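Local coordinates for 1H-3-hydroxy-4-oxoquinoline 2,4-dioxygenase (Pseudomonas putida, PDB 3IBT), which catalyses the cofactor-independent cleavage of the heterocyclic ring of 3-hydroxy-1H-quinolin-4-one by dioxygen, releasing N-formylanthranilate and carbon monoxide, at residues A21-L27 against D47-P53; R35-L40 against F245-P251; M199-K205 against H231-H235. One frame throughout, in Å; residues are numbered along the deposited sequence.

Contact 1. Residues A21-L27 against D47-P53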
loop_
_atom_site.group_PDB
_atom_site.type_symbol
_atom_site.label_atom_id
_atom_site.label_comp_id
_atom_site.label_asym_id
_atom_site.label_seq_id
_atom_site.Cartn_x
_atom_site.Cartn_y
_atom_site.Cartn_z
ATOM N N ALA A 21 9.722 11.678 -17.434
ATOM C CA ALA A 21 9.755 10.247 -17.725
ATOM C C ALA A 21 8.446 9.669 -17.152
ATOM O O ALA A 21 7.732 10.381 -16.434
ATOM C CB ALA A 21 10.998 9.593 -17.090
ATOM N N PRO A 22 8.106 8.402 -17.474
ATOM C CA PRO A 22 6.826 7.877 -17.002
ATOM C C PRO A 22 6.698 7.981 -15.481
ATOM O O PRO A 22 7.555 7.470 -14.754
ATOM C CB PRO A 22 6.860 6.409 -17.439
ATOM C CG PRO A 22 7.837 6.351 -18.541
ATOM C CD PRO A 22 8.846 7.404 -18.268
ATOM N N THR A 23 5.653 8.663 -15.012
ATOM C CA THR A 23 5.483 8.930 -13.586
ATOM C C THR A 23 4.798 7.764 -12.875
ATOM O O THR A 23 3.807 7.198 -13.380
ATOM C CB THR A 23 4.779 10.269 -13.335
ATOM O OG1 THR A 23 5.484 11.304 -14.041
ATOM C CG2 THR A 23 4.765 10.600 -11.839
ATOM N N LEU A 24 5.364 7.420 -11.713
ATOM C CA LEU A 24 5.033 6.219 -10.974
ATOM C C LEU A 24 5.006 6.577 -9.513
ATOM O O LEU A 24 6.008 7.044 -8.978
ATOM C CB LEU A 24 6.126 5.182 -11.182
ATOM C CG LEU A 24 5.733 3.705 -11.144
ATOM C CD1 LEU A 24 6.980 2.833 -11.277
ATOM C CD2 LEU A 24 5.022 3.367 -9.883
ATOM N N PHE A 25 3.870 6.370 -8.861
ATOM C CA PHE A 25 3.749 6.682 -7.444
ATOM C C PHE A 25 4.001 5.448 -6.598
ATOM O O PHE A 25 3.421 4.355 -6.868
ATOM C CB PHE A 25 2.346 7.194 -7.127
ATOM C CG PHE A 25 2.151 8.648 -7.386
ATOM C CD1 PHE A 25 1.628 9.076 -8.593
ATOM C CD2 PHE A 25 2.465 9.587 -6.405
ATOM C CE1 PHE A 25 1.423 10.463 -8.849
ATOM C CE2 PHE A 25 2.282 10.990 -6.631
ATOM C CZ PHE A 25 1.756 11.431 -7.856
ATOM N N LEU A 26 4.842 5.602 -5.572
ATOM C CA LEU A 26 5.017 4.524 -4.609
ATOM C C LEU A 26 4.318 4.832 -3.289
ATOM O O LEU A 26 4.840 5.626 -2.505
ATOM C CB LEU A 26 6.504 4.207 -4.416
ATOM C CG LEU A 26 7.277 3.464 -5.513
ATOM C CD1 LEU A 26 8.481 2.764 -4.893
ATOM C CD2 LEU A 26 6.428 2.437 -6.264
ATOM N N LEU A 27 3.160 4.193 -3.045
ATOM C CA LEU A 27 2.250 4.503 -1.898
ATOM C C LEU A 27 2.237 3.445 -0.813
ATOM O O LEU A 27 1.888 2.289 -1.075
ATOM C CB LEU A 27 0.800 4.647 -2.372
ATOM C CG LEU A 27 0.473 5.566 -3.546
ATOM C CD1 LEU A 27 -0.947 5.276 -4.132
ATOM C CD2 LEU A 27 0.653 7.013 -3.118
ATOM N N ASP A 47 14.069 4.228 -14.841
ATOM C CA ASP A 47 13.053 4.125 -15.892
ATOM C C ASP A 47 11.924 5.087 -15.712
ATOM O O ASP A 47 11.396 5.628 -16.683
ATOM C CB ASP A 47 12.479 2.723 -15.937
ATOM C CG ASP A 47 13.537 1.687 -16.182
ATOM O OD1 ASP A 47 14.525 2.034 -16.843
ATOM O OD2 ASP A 47 13.404 0.532 -15.709
ATOM N N PHE A 48 11.587 5.315 -14.456
ATOM C CA PHE A 48 10.435 6.087 -14.098
ATOM C C PHE A 48 10.778 7.344 -13.335
ATOM O O PHE A 48 11.857 7.456 -12.777
ATOM C CB PHE A 48 9.617 5.259 -13.179
ATOM C CG PHE A 48 9.160 4.010 -13.779
ATOM C CD1 PHE A 48 9.886 2.850 -13.619
ATOM C CD2 PHE A 48 7.970 3.970 -14.481
ATOM C CE1 PHE A 48 9.439 1.687 -14.152
ATOM C CE2 PHE A 48 7.523 2.808 -15.019
ATOM C CZ PHE A 48 8.258 1.667 -14.853
ATOM N N HIS A 49 9.829 8.276 -13.298
ATOM C CA HIS A 49 9.862 9.438 -12.406
ATOM C C HIS A 49 9.169 8.974 -11.131
ATOM O O HIS A 49 7.982 8.647 -11.173
ATOM C CB HIS A 49 9.101 10.586 -13.085
ATOM C CG HIS A 49 8.906 11.801 -12.229
ATOM N ND1 HIS A 49 7.956 12.761 -12.519
ATOM C CD2 HIS A 49 9.535 12.222 -11.103
ATOM C CE1 HIS A 49 8.008 13.718 -11.609
ATOM N NE2 HIS A 49 8.955 13.414 -10.739
ATOM N N VAL A 50 9.880 8.897 -10.007
ATOM C CA VAL A 50 9.321 8.149 -8.868
ATOM C C VAL A 50 9.032 8.977 -7.645
ATOM O O VAL A 50 9.959 9.489 -7.001
ATOM C CB VAL A 50 10.201 6.981 -8.436
ATOM C CG1 VAL A 50 9.629 6.345 -7.195
ATOM C CG2 VAL A 50 10.337 5.959 -9.558
ATOM N N ILE A 51 7.744 9.053 -7.301
ATOM C CA ILE A 51 7.271 9.844 -6.166
ATOM C C ILE A 51 6.823 8.969 -4.990
ATOM O O ILE A 51 5.825 8.278 -5.100
ATOM C CB ILE A 51 6.086 10.745 -6.560
ATOM C CG1 ILE A 51 6.301 11.373 -7.947
ATOM C CG2 ILE A 51 5.871 11.777 -5.490
ATOM C CD1 ILE A 51 6.022 12.911 -8.036
ATOM N N CYS A 52 7.540 8.995 -3.875
ATOM C CA CYS A 52 7.068 8.276 -2.709
ATOM C C CYS A 52 6.464 9.274 -1.713
ATOM O O CYS A 52 7.210 9.936 -0.984
ATOM C CB CYS A 52 8.193 7.486 -2.053
ATOM S SG CYS A 52 8.932 6.243 -3.119
ATOM N N PRO A 53 5.115 9.429 -1.694
ATOM C CA PRO A 53 4.451 10.284 -0.673
ATOM C C PRO A 53 4.263 9.727 0.762
ATOM O O PRO A 53 4.400 8.541 1.012
ATOM C CB PRO A 53 3.093 10.630 -1.304
ATOM C CG PRO A 53 2.943 9.755 -2.514
ATOM C CD PRO A 53 4.156 8.875 -2.668
#
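Two parallel strands of the alpha/beta-hydrolase sheet, 23-27 and 49-53, meet in a beta-alpha-beta unit whose helix is 40-44. Their axes come within 4.7 Å at an angle of 25°. Leu-24, the residue most covered, makes contact through both backbone and side chain. Leu-24 N donates to His-49 O (2.9 Å) and Leu-24 O accepts from Ile-51 N (3.1 Å), so one residue bonds to both neighbours of its partner Val-50, as parallel pairing requires. Its branched side chain suits the buried face it shares with Val-50: Leu-24 CD1 sits over the Phe-48 ring, 3.5 Å from the centroid, a CH-pi contact. Leu-26 keeps half of this pattern: Leu-26 N bonds to Ile-51 O (2.9 Å), but Leu-26 O meets Pro-53 CD (3.3 Å), as proline has no amide hydrogen. Leu-26 CB touches Cys-52 SG (3.4 Å), and Leu-26 packs on Phe-37. On the other face, Phe-25 lies beside Ile-51 and touches helix 70-83. His-49 pairs with Thr-23, and His-49 N donates to the preceding carbonyl, Pro-22 O (2.8 Å). Both nitrogens of its imidazole find polar partners: NE2 bonds to Glu-15, and His-49 ND1 shares a hydrogen bond with Thr-23 OG1 (3.2 Å).

Contact 2. Residues R35-L40 against F245-P251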
loop_
_atom_site.group_PDB
_atom_site.type_symbol
_atom_site.label_atom_id
_atom_site.label_comp_id
_atom_site.label_asym_id
_atom_site.label_seq_id
_atom_site.Cartn_x
_atom_site.Cartn_y
_atom_site.Cartn_z
ATOM N N ARG A 35 10.105 5.486 3.406
ATOM C CA ARG A 35 11.205 4.575 3.751
ATOM C C ARG A 35 10.830 3.085 3.514
ATOM O O ARG A 35 11.666 2.197 3.473
ATOM C CB ARG A 35 11.677 4.843 5.191
ATOM C CG ARG A 35 12.146 6.279 5.404
ATOM C CD ARG A 35 12.361 6.673 6.891
ATOM N NE ARG A 35 11.115 6.658 7.676
ATOM C CZ ARG A 35 11.032 6.590 9.011
ATOM N NH1 ARG A 35 12.133 6.506 9.741
ATOM N NH2 ARG A 35 9.844 6.581 9.620
ATOM N N LEU A 36 9.557 2.788 3.363
ATOM C CA LEU A 36 9.223 1.434 2.959
ATOM C C LEU A 36 9.868 1.175 1.592
ATOM O O LEU A 36 10.198 0.043 1.253
ATOM C CB LEU A 36 7.712 1.220 2.903
ATOM C CG LEU A 36 7.218 -0.211 2.569
ATOM C CD1 LEU A 36 7.711 -1.254 3.591
ATOM C CD2 LEU A 36 5.707 -0.299 2.453
ATOM N N PHE A 37 10.064 2.227 0.813
ATOM C CA PHE A 37 10.476 2.042 -0.550
ATOM C C PHE A 37 11.959 2.250 -0.730
ATOM O O PHE A 37 12.424 2.385 -1.844
ATOM C CB PHE A 37 9.679 2.948 -1.504
ATOM C CG PHE A 37 8.193 2.673 -1.500
ATOM C CD1 PHE A 37 7.305 3.570 -0.884
ATOM C CD2 PHE A 37 7.680 1.514 -2.080
ATOM C CE1 PHE A 37 5.926 3.338 -0.854
ATOM C CE2 PHE A 37 6.294 1.248 -2.040
ATOM C CZ PHE A 37 5.417 2.171 -1.432
ATOM N N LYS A 38 12.704 2.223 0.363
ATOM C CA LYS A 38 14.044 2.752 0.322
ATOM C C LYS A 38 14.902 1.942 -0.614
ATOM O O LYS A 38 15.793 2.518 -1.280
ATOM C CB LYS A 38 14.680 2.844 1.716
ATOM C CG LYS A 38 14.991 1.507 2.377
ATOM C CD LYS A 38 15.730 1.759 3.687
ATOM C CE LYS A 38 16.523 0.515 4.098
ATOM N NZ LYS A 38 16.531 0.201 5.574
ATOM N N ASN A 39 14.620 0.623 -0.675
ATOM C CA ASN A 39 15.403 -0.300 -1.522
ATOM C C ASN A 39 14.881 -0.307 -2.929
ATOM O O ASN A 39 15.658 -0.323 -3.859
ATOM C CB ASN A 39 15.446 -1.725 -0.980
ATOM C CG ASN A 39 16.191 -1.834 0.341
ATOM O OD1 ASN A 39 17.068 -1.004 0.671
ATOM N ND2 ASN A 39 15.837 -2.870 1.127
ATOM N N LEU A 40 13.570 -0.228 -3.082
ATOM C CA LEU A 40 12.935 -0.362 -4.395
ATOM C C LEU A 40 13.020 0.897 -5.283
ATOM O O LEU A 40 13.193 0.821 -6.503
ATOM C CB LEU A 40 11.496 -0.836 -4.193
ATOM C CG LEU A 40 10.501 -0.628 -5.294
ATOM C CD1 LEU A 40 10.949 -1.406 -6.510
ATOM C CD2 LEU A 40 9.225 -1.090 -4.763
ATOM N N PHE A 245 6.565 -7.499 3.469
ATOM C CA PHE A 245 7.025 -6.301 2.709
ATOM C C PHE A 245 8.003 -6.715 1.640
ATOM O O PHE A 245 9.230 -6.596 1.787
ATOM C CB PHE A 245 7.675 -5.324 3.625
ATOM C CG PHE A 245 7.099 -5.351 4.980
ATOM C CD1 PHE A 245 7.613 -6.214 5.941
ATOM C CD2 PHE A 245 6.013 -4.530 5.305
ATOM C CE1 PHE A 245 7.074 -6.258 7.244
ATOM C CE2 PHE A 245 5.464 -4.545 6.590
ATOM C CZ PHE A 245 5.995 -5.425 7.575
ATOM N N PRO A 246 7.464 -7.258 0.543
ATOM C CA PRO A 246 8.363 -7.660 -0.528
ATOM C C PRO A 246 9.236 -6.498 -1.074
ATOM O O PRO A 246 10.300 -6.717 -1.655
ATOM C CB PRO A 246 7.409 -8.205 -1.600
ATOM C CG PRO A 246 6.041 -7.791 -1.216
ATOM C CD PRO A 246 6.040 -7.546 0.248
ATOM N N SER A 247 8.802 -5.267 -0.887
ATOM C CA SER A 247 9.590 -4.138 -1.353
ATOM C C SER A 247 10.857 -3.968 -0.521
ATOM O O SER A 247 11.794 -3.349 -0.972
ATOM C CB SER A 247 8.757 -2.889 -1.263
ATOM O OG SER A 247 8.240 -2.798 0.068
ATOM N N LEU A 248 10.868 -4.523 0.690
ATOM C CA LEU A 248 12.020 -4.428 1.562
ATOM C C LEU A 248 12.793 -5.700 1.472
ATOM O O LEU A 248 13.989 -5.670 1.258
ATOM C CB LEU A 248 11.577 -4.242 3.006
ATOM C CG LEU A 248 11.120 -2.865 3.455
ATOM C CD1 LEU A 248 10.651 -2.955 4.916
ATOM C CD2 LEU A 248 12.237 -1.847 3.299
ATOM N N GLU A 249 12.098 -6.826 1.645
ATOM C CA GLU A 249 12.728 -8.146 1.586
ATOM C C GLU A 249 13.321 -8.522 0.183
ATOM O O GLU A 249 14.385 -9.168 0.078
ATOM C CB GLU A 249 11.757 -9.221 2.063
ATOM C CG GLU A 249 12.461 -10.530 2.345
ATOM C CD GLU A 249 11.487 -11.666 2.727
ATOM O OE1 GLU A 249 10.258 -11.533 2.420
ATOM O OE2 GLU A 249 11.961 -12.682 3.346
ATOM N N ASN A 250 12.627 -8.159 -0.881
ATOM C CA ASN A 250 13.071 -8.576 -2.175
ATOM C C ASN A 250 12.985 -7.488 -3.213
ATOM O O ASN A 250 12.275 -7.640 -4.209
ATOM C CB ASN A 250 12.318 -9.811 -2.628
ATOM C CG ASN A 250 12.846 -11.098 -1.977
ATOM O OD1 ASN A 250 14.052 -11.391 -1.978
ATOM N ND2 ASN A 250 11.926 -11.878 -1.407
ATOM N N PRO A 251 13.751 -6.399 -3.016
ATOM C CA PRO A 251 13.581 -5.280 -3.935
ATOM C C PRO A 251 13.911 -5.672 -5.378
ATOM O O PRO A 251 13.195 -5.225 -6.256
ATOM C CB PRO A 251 14.549 -4.208 -3.407
ATOM C CG PRO A 251 15.515 -4.946 -2.552
ATOM C CD PRO A 251 14.799 -6.153 -2.010
HETATM O O HOH W 1 12.160 -0.917 -0.742
#
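Residues 35-40 run from the end of a 3-10 turn toward helix 40-44, while 245-251 form one short helix, 246-249, and lead into helix 251-261. The two backbones come closest at Leu-40 and Pro-251, with CA atoms 5.0 Å apart. A water bridges the segments: it donates to Leu-36 O (3.0 Å) and Ser-247 O (2.5 Å) and accepts from Leu-40 N (2.8 Å), thus satisfying backbone groups that do not reach one another directly. Leu-36 and Leu-248 supply the apolar part, CD1 to CD1 at 3.6 Å, and Leu-36 CD1 also lies 4.1 Å from Phe-245 CD2. Small Ser-247 probably lets the segments approach closely, its CB 4.0 Å from Leu-40 CD2. Asn-39 combines both chemistries: its CB rests on Pro-251 CG at 3.6 Å, and its ND2 gives a weak hydrogen bond to Leu-248 O at 3.4 Å while also bonding to Asp-161. Pro-251 suits the first turn of a helix, where an amide hydrogen is not needed. Phe-245 directly follows His-244, probably the active-site proton donor/acceptor, and Leu-36 lies near Gln-32 and Thr-94, substrate-binding residues by similarity. Around the contact, helix 160-169 packs on Leu-36 and Leu-248, whereas Leu-40 reaches helix 251-261 and strand 23-27.

Contact 3. Residues M199-K205 against H231-H235. Unlike the reference sequence in segment 199-205: Asp-200 (reference Glu).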
loop_
_atom_site.group_PDB
_atom_site.type_symbol
_atom_site.label_atom_id
_atom_site.label_comp_id
_atom_site.label_asym_id
_atom_site.label_seq_id
_atom_site.Cartn_x
_atom_site.Cartn_y
_atom_site.Cartn_z
HETATM N N MSE A 199 -12.708 -5.017 -6.041
HETATM C CA MSE A 199 -12.174 -4.960 -7.392
HETATM C C MSE A 199 -13.202 -5.438 -8.395
HETATM O O MSE A 199 -13.429 -4.806 -9.443
HETATM C CB MSE A 199 -10.868 -5.779 -7.501
HETATM C CG MSE A 199 -9.660 -5.140 -6.783
HETATM SE SE MSE A 199 -7.882 -6.089 -6.834
HETATM C CE MSE A 199 -8.263 -7.683 -5.689
ATOM N N ASP A 200 -13.855 -6.535 -8.055
ATOM C CA ASP A 200 -14.869 -7.102 -8.900
ATOM C C ASP A 200 -16.054 -6.114 -9.142
ATOM O O ASP A 200 -16.849 -6.284 -10.063
ATOM C CB ASP A 200 -15.314 -8.424 -8.265
ATOM C CG ASP A 200 -15.730 -9.500 -9.307
ATOM O OD1 ASP A 200 -15.842 -9.166 -10.529
ATOM O OD2 ASP A 200 -15.954 -10.687 -8.894
ATOM N N SER A 201 -16.143 -5.045 -8.358
ATOM C CA SER A 201 -17.279 -4.152 -8.461
ATOM C C SER A 201 -16.938 -2.834 -9.106
ATOM O O SER A 201 -17.773 -1.928 -9.147
ATOM C CB SER A 201 -17.889 -3.902 -7.087
ATOM O OG SER A 201 -17.113 -2.946 -6.397
ATOM N N LEU A 202 -15.713 -2.695 -9.588
ATOM C CA LEU A 202 -15.417 -1.550 -10.446
ATOM C C LEU A 202 -16.184 -1.761 -11.759
ATOM O O LEU A 202 -16.296 -2.898 -12.247
ATOM C CB LEU A 202 -13.920 -1.396 -10.707
ATOM C CG LEU A 202 -12.936 -1.431 -9.539
ATOM C CD1 LEU A 202 -11.593 -1.742 -10.061
ATOM C CD2 LEU A 202 -12.872 -0.133 -8.862
ATOM N N PRO A 203 -16.784 -0.681 -12.295
ATOM C CA PRO A 203 -17.524 -0.743 -13.590
ATOM C C PRO A 203 -16.639 -1.072 -14.812
ATOM O O PRO A 203 -17.097 -1.726 -15.761
ATOM C CB PRO A 203 -18.118 0.661 -13.731
ATOM C CG PRO A 203 -17.295 1.535 -12.809
ATOM C CD PRO A 203 -16.841 0.658 -11.673
ATOM N N GLN A 204 -15.394 -0.596 -14.781
ATOM C CA GLN A 204 -14.426 -0.816 -15.833
ATOM C C GLN A 204 -13.111 -1.144 -15.143
ATOM O O GLN A 204 -12.576 -0.346 -14.359
ATOM C CB GLN A 204 -14.267 0.442 -16.663
ATOM C CG GLN A 204 -15.512 0.874 -17.393
ATOM C CD GLN A 204 -15.220 2.034 -18.352
ATOM O OE1 GLN A 204 -14.086 2.538 -18.407
ATOM N NE2 GLN A 204 -16.242 2.460 -19.118
ATOM N N LYS A 205 -12.584 -2.321 -15.443
ATOM C CA LYS A 205 -11.479 -2.848 -14.677
ATOM C C LYS A 205 -10.136 -2.634 -15.368
ATOM O O LYS A 205 -9.965 -3.019 -16.534
ATOM C CB LYS A 205 -11.725 -4.327 -14.379
ATOM C CG LYS A 205 -12.797 -4.577 -13.309
ATOM C CD LYS A 205 -13.583 -5.829 -13.618
ATOM C CE LYS A 205 -15.091 -5.703 -13.407
ATOM N NZ LYS A 205 -15.370 -5.522 -11.977
ATOM N N HIS A 231 -10.778 -14.263 -14.262
ATOM C CA HIS A 231 -10.903 -12.844 -14.387
ATOM C C HIS A 231 -9.632 -12.267 -14.997
ATOM O O HIS A 231 -8.691 -11.973 -14.240
ATOM C CB HIS A 231 -11.049 -12.311 -12.985
ATOM C CG HIS A 231 -12.309 -12.736 -12.308
ATOM N ND1 HIS A 231 -13.505 -12.060 -12.463
ATOM C CD2 HIS A 231 -12.562 -13.758 -11.465
ATOM C CE1 HIS A 231 -14.437 -12.640 -11.737
ATOM N NE2 HIS A 231 -13.890 -13.674 -11.121
ATOM N N SER A 232 -9.567 -12.093 -16.328
ATOM C CA SER A 232 -8.260 -11.763 -16.963
ATOM C C SER A 232 -7.684 -10.327 -16.779
ATOM O O SER A 232 -6.623 -9.973 -17.313
ATOM C CB SER A 232 -8.177 -12.250 -18.425
ATOM O OG SER A 232 -9.226 -11.732 -19.214
ATOM N N TRP A 233 -8.361 -9.527 -15.971
ATOM C CA TRP A 233 -7.838 -8.245 -15.547
ATOM C C TRP A 233 -6.967 -8.442 -14.299
ATOM O O TRP A 233 -6.423 -7.442 -13.764
ATOM C CB TRP A 233 -8.987 -7.265 -15.261
ATOM C CG TRP A 233 -10.017 -7.815 -14.335
ATOM C CD1 TRP A 233 -11.152 -8.486 -14.686
ATOM C CD2 TRP A 233 -10.012 -7.767 -12.902
ATOM N NE1 TRP A 233 -11.862 -8.866 -13.562
ATOM C CE2 TRP A 233 -11.183 -8.441 -12.452
ATOM C CE3 TRP A 233 -9.142 -7.223 -11.954
ATOM C CZ2 TRP A 233 -11.504 -8.584 -11.106
ATOM C CZ3 TRP A 233 -9.470 -7.374 -10.594
ATOM C CH2 TRP A 233 -10.652 -8.041 -10.193
ATOM N N PHE A 234 -6.833 -9.703 -13.835
ATOM C CA PHE A 234 -6.076 -10.020 -12.604
ATOM C C PHE A 234 -4.808 -10.852 -12.889
ATOM O O PHE A 234 -4.798 -11.758 -13.733
ATOM C CB PHE A 234 -6.990 -10.639 -11.522
ATOM C CG PHE A 234 -6.380 -10.699 -10.137
ATOM C CD1 PHE A 234 -6.275 -9.573 -9.345
ATOM C CD2 PHE A 234 -5.955 -11.892 -9.603
ATOM C CE1 PHE A 234 -5.690 -9.628 -8.067
ATOM C CE2 PHE A 234 -5.396 -11.944 -8.317
ATOM C CZ PHE A 234 -5.259 -10.815 -7.558
ATOM N N HIS A 235 -3.735 -10.486 -12.202
ATOM C CA HIS A 235 -2.387 -10.928 -12.488
ATOM C C HIS A 235 -1.620 -11.020 -11.160
ATOM O O HIS A 235 -0.887 -10.086 -10.760
ATOM C CB HIS A 235 -1.686 -9.905 -13.388
ATOM C CG HIS A 235 -2.401 -9.626 -14.672
ATOM N ND1 HIS A 235 -2.468 -10.540 -15.698
ATOM C CD2 HIS A 235 -3.073 -8.537 -15.097
ATOM C CE1 HIS A 235 -3.160 -10.032 -16.700
ATOM N NE2 HIS A 235 -3.544 -8.819 -16.355
#
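At the outer border of the alpha/beta-hydrolase sheet, the end of helix 195-200 and the loop after it pack against a type I beta turn, His-231 to Phe-234, that leads into the last strand, 234-238. The turn is closed by Phe-234 N to His-231 O at 3.0 Å. Trp-233 is by far the most covered residue, a broad flat indole suited to span the aliphatic parts of two different neighbours. Lys-205 CD lies over the five-membered ring of Trp-233, 3.7 Å from the centroid, in a CH-pi contact, and Met-199 CB is 3.5 Å from Trp-233 CH2. The flexible chain of Met-199, modelled as selenomethionine, runs on to Phe-234: Met-199 CE is 4.0 Å from Phe-234 CE1, and Met-199 SE 5.5 Å from that ring's centroid, an oblique Met-aromatic contact. Met-199 also packs on Trp-121 and Leu-123. Asp-200, which differs from the reference sequence, brings OD2 within 3.8 Å of His-231 CE1. The charged end of Lys-205 turns back to its own segment: NZ bonds to Asp-200 O (2.5 Å) and Leu-202 O (2.8 Å), with a long ion pair to Asp-200 OD1 (3.9 Å). Lysine therefore divides its roles, its methylenes packing on the indole while its ammonium group ties the helix end to the following loop; between the two segments, the contact rests on apolar and aromatic packing.

Overall arrangement
Contacts 1 and 3 reach the same sheet at different places: contact 1 pairs two interior strands and is mostly buried, whereas contact 3 lies at the border strand 234-238 and is only partly buried. Their centres are 23 Å apart and they do not touch. Contact 2, also partly buried, adjoins contact 1 directly, for Phe-37 packs on Leu-26 and Cys-52, and Leu-40 on Leu-26. Contact 3 is enclosed, in sequence, within the long loop closed by contact 2. The chemistry follows position: regular backbone hydrogen bonds in the sheet, a bridging water and leucine packing between connecting segments near the probable active site, and aromatic-aliphatic packing at the periphery.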